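Local coordinates for Exo-beta-1,3-glucanase (Streptomyces sp. SirexAA-E, PDB 4PEY), which hydrolyses laminarin and laminarioligosaccharides as a secreted exo-beta-1,3-glucanase, yielding glucose and laminaribiose, at residues A[125-133]-A[150-158]. The protein carries 1 engineered substitution. Residues are numbered along the deposited sequence; the frame is centred on the assembly and turned at random. Where two conformers were deposited one is given.
Sequences RWAVSQAAP and YGWASGGYI. With BGC (beta-D-glucopyranose), chain B; BGC (beta-D-glucopyranose), chain C; BGC (beta-D-glucopyranose), chain D.
The segments 125-133 and 150-158 come closest at S129 and G155, with CA atoms 3.7 Å apart, just before a cis peptide joins G155 to G156. The S129 hydroxyl lies beside its own backbone N (chi1 -70°), where OG accepts a bond from S154 N at 3.0 Å and an N-H...O angle of 151°; OG is also hydrogen-bonded to A104 O. Next along, the Q130 chain bends at chi2 and lays its amide against S154, with CD 3.2 Å from S154 O. Q130 NE2 bonds to Q456 OE1 and to O2 of a further bound glucose, while S154 OG is hydrogen-bonded to Q174 NE2. With an alanine in place of Q130, that sugar hydroxyl and Q456 would probably lose their amide partner. Toward P133, a water donates to A132 O and accepts from Y157 N, bridging the backbones; W126 NE1 donates a hydrogen bond to the same A132 O, in the indole plane. P133 CB rests 4.1 Å from Y157 CD2. Further out, W152 lays its indole flat under the chain B glucose, whose C3 sits 3.8 Å above the ring centre: the sugar-on-aromatic platform characteristic of glycoside hydrolase clefts, here between successive coils of the GH55 beta-helix.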
# COMPACT_ATOMS: atom_id res chain seq x y z
N ARG A 125 5.04 2.73 19.11
CA ARG A 125 5.22 3.77 18.10
C ARG A 125 5.48 3.18 16.72
O ARG A 125 6.47 2.46 16.51
CB ARG A 125 6.37 4.71 18.47
CG ARG A 125 6.51 5.88 17.49
CD ARG A 125 7.84 6.62 17.63
NE ARG A 125 8.14 6.94 19.02
CZ ARG A 125 7.65 7.99 19.67
NH1 ARG A 125 7.98 8.20 20.94
NH2 ARG A 125 6.82 8.82 19.06
N TRP A 126 4.59 3.49 15.78
CA TRP A 126 4.70 3.04 14.38
C TRP A 126 4.67 4.29 13.48
O TRP A 126 3.66 4.60 12.85
CB TRP A 126 3.56 2.06 14.04
CG TRP A 126 3.59 1.40 12.68
CD1 TRP A 126 2.76 1.67 11.62
CD2 TRP A 126 4.47 0.35 12.24
NE1 TRP A 126 3.07 0.86 10.56
CE2 TRP A 126 4.12 0.05 10.90
CE3 TRP A 126 5.52 -0.35 12.84
CZ2 TRP A 126 4.79 -0.94 10.16
CZ3 TRP A 126 6.18 -1.33 12.10
CH2 TRP A 126 5.81 -1.61 10.77
N ALA A 127 5.78 5.02 13.47
CA ALA A 127 5.83 6.33 12.82
C ALA A 127 6.29 6.21 11.38
O ALA A 127 7.46 6.47 11.05
CB ALA A 127 6.74 7.27 13.60
N VAL A 128 5.36 5.81 10.52
CA VAL A 128 5.68 5.46 9.14
C VAL A 128 5.06 6.42 8.15
O VAL A 128 4.14 7.18 8.49
CB VAL A 128 5.18 4.04 8.82
CG1 VAL A 128 5.88 3.03 9.73
CG2 VAL A 128 3.66 3.95 9.00
N SER A 129 5.56 6.40 6.92
CA SER A 129 4.81 7.00 5.83
C SER A 129 4.31 5.89 4.91
O SER A 129 3.79 4.88 5.40
CB SER A 129 5.65 8.05 5.10
OG SER A 129 5.80 9.15 5.99
N GLN A 130 4.44 6.05 3.59
CA GLN A 130 3.77 5.12 2.67
C GLN A 130 4.43 3.74 2.56
O GLN A 130 5.62 3.57 2.85
CB GLN A 130 3.65 5.76 1.28
CG GLN A 130 2.77 7.01 1.23
CD GLN A 130 3.57 8.31 1.31
OE1 GLN A 130 4.72 8.32 1.78
NE2 GLN A 130 2.98 9.41 0.84
N ALA A 131 3.62 2.76 2.14
CA ALA A 131 4.04 1.36 1.96
C ALA A 131 4.60 0.77 3.25
O ALA A 131 5.66 0.13 3.25
CB ALA A 131 5.06 1.23 0.83
N ALA A 132 3.87 0.97 4.35
CA ALA A 132 4.32 0.44 5.64
C ALA A 132 3.14 -0.17 6.39
O ALA A 132 2.74 0.32 7.46
CB ALA A 132 4.98 1.54 6.46
N PRO A 133 2.56 -1.24 5.82
CA PRO A 133 1.30 -1.78 6.37
C PRO A 133 1.41 -2.38 7.76
O PRO A 133 2.43 -2.95 8.15
CB PRO A 133 0.93 -2.86 5.35
CG PRO A 133 2.24 -3.28 4.76
CD PRO A 133 3.02 -2.00 4.65
N TYR A 150 7.15 14.91 17.04
CA TYR A 150 5.97 15.27 16.24
C TYR A 150 6.31 15.95 14.92
O TYR A 150 5.58 16.84 14.47
CB TYR A 150 5.02 16.16 17.06
CG TYR A 150 4.62 15.56 18.39
CD1 TYR A 150 4.99 16.15 19.59
CD2 TYR A 150 3.88 14.38 18.44
CE1 TYR A 150 4.62 15.60 20.80
CE2 TYR A 150 3.51 13.82 19.65
CZ TYR A 150 3.88 14.43 20.83
OH TYR A 150 3.52 13.88 22.04
N GLY A 151 7.39 15.51 14.29
CA GLY A 151 7.78 16.00 12.98
C GLY A 151 6.90 15.48 11.86
O GLY A 151 5.89 14.81 12.10
N TRP A 152 7.28 15.77 10.62
CA TRP A 152 6.45 15.46 9.46
C TRP A 152 6.23 13.96 9.26
O TRP A 152 7.14 13.15 9.44
CB TRP A 152 7.08 16.04 8.20
CG TRP A 152 7.21 17.53 8.16
CD1 TRP A 152 6.78 18.44 9.09
CD2 TRP A 152 7.81 18.29 7.11
NE1 TRP A 152 7.08 19.72 8.68
CE2 TRP A 152 7.71 19.65 7.46
CE3 TRP A 152 8.42 17.95 5.90
CZ2 TRP A 152 8.21 20.67 6.65
CZ3 TRP A 152 8.91 18.96 5.09
CH2 TRP A 152 8.80 20.30 5.47
N ALA A 153 5.01 13.60 8.86
CA ALA A 153 4.69 12.19 8.63
C ALA A 153 3.55 12.08 7.63
O ALA A 153 2.60 12.87 7.68
CB ALA A 153 4.34 11.50 9.94
N SER A 154 3.63 11.08 6.75
CA SER A 154 2.66 10.92 5.66
C SER A 154 2.27 9.45 5.40
O SER A 154 2.51 8.92 4.32
CB SER A 154 3.22 11.56 4.39
OG SER A 154 2.34 11.44 3.28
N GLY A 155 1.66 8.81 6.41
CA GLY A 155 1.17 7.45 6.27
C GLY A 155 -0.23 7.44 5.67
O GLY A 155 -0.62 8.42 5.02
N GLY A 156 -1.00 6.37 5.85
CA GLY A 156 -0.59 5.16 6.53
C GLY A 156 -1.76 4.19 6.42
O GLY A 156 -2.84 4.56 5.95
N TYR A 157 -1.54 2.96 6.85
CA TYR A 157 -2.52 1.90 6.60
C TYR A 157 -2.59 0.91 7.76
O TYR A 157 -1.60 0.28 8.10
CB TYR A 157 -2.15 1.17 5.29
CG TYR A 157 -3.07 0.03 4.92
CD1 TYR A 157 -4.18 0.23 4.10
CD2 TYR A 157 -2.84 -1.26 5.40
CE1 TYR A 157 -5.03 -0.82 3.76
CE2 TYR A 157 -3.68 -2.32 5.07
CZ TYR A 157 -4.77 -2.09 4.26
OH TYR A 157 -5.60 -3.15 3.93
N ILE A 158 -3.77 0.79 8.37
CA ILE A 158 -4.04 -0.24 9.37
C ILE A 158 -5.23 -1.07 8.91
O ILE A 158 -6.26 -0.52 8.52
CB ILE A 158 -4.34 0.36 10.77
CG1 ILE A 158 -3.10 1.04 11.36
CG2 ILE A 158 -4.86 -0.73 11.73
CD1 ILE A 158 -3.41 2.00 12.51
C2 BGC B . 3.51 18.45 6.17
C3 BGC B . 4.58 18.82 5.15
C4 BGC B . 4.43 20.27 4.72
C5 BGC B . 4.42 21.15 5.96
C6 BGC B . 4.26 22.62 5.60
C1 BGC B . 3.48 19.46 7.31
O1 BGC B . 2.38 19.18 8.15
O2 BGC B . 3.75 17.16 6.67
O3 BGC B . 4.40 17.91 3.99
O4 BGC B . 5.50 20.63 3.87
O5 BGC B . 3.33 20.76 6.77
O6 BGC B . 4.38 23.39 6.78
C2 BGC C . 10.21 3.91 20.94
C3 BGC C . 9.24 4.02 22.11
C4 BGC C . 9.49 2.92 23.14
C5 BGC C . 10.97 2.82 23.49
C6 BGC C . 11.26 1.61 24.36
C1 BGC C . 11.64 3.84 21.47
O2 BGC C . 10.07 5.03 20.08
O3 BGC C . 7.92 3.94 21.62
O4 BGC C . 8.75 3.18 24.32
O5 BGC C . 11.75 2.72 22.32
O6 BGC C . 12.49 1.78 25.03
C2 BGC D . 5.11 16.13 2.59
C3 BGC D . 6.21 15.62 1.67
C4 BGC D . 6.75 16.76 0.83
C5 BGC D . 7.19 17.90 1.73
C6 BGC D . 7.73 19.06 0.91
C1 BGC D . 5.55 17.37 3.36
O2 BGC D . 4.79 15.12 3.52
O3 BGC D . 5.57 14.61 0.85
O4 BGC D . 7.83 16.28 0.04
O5 BGC D . 6.07 18.35 2.48
O6 BGC D . 8.19 20.08 1.77
O HOH W 1 0.73 1.83 8.49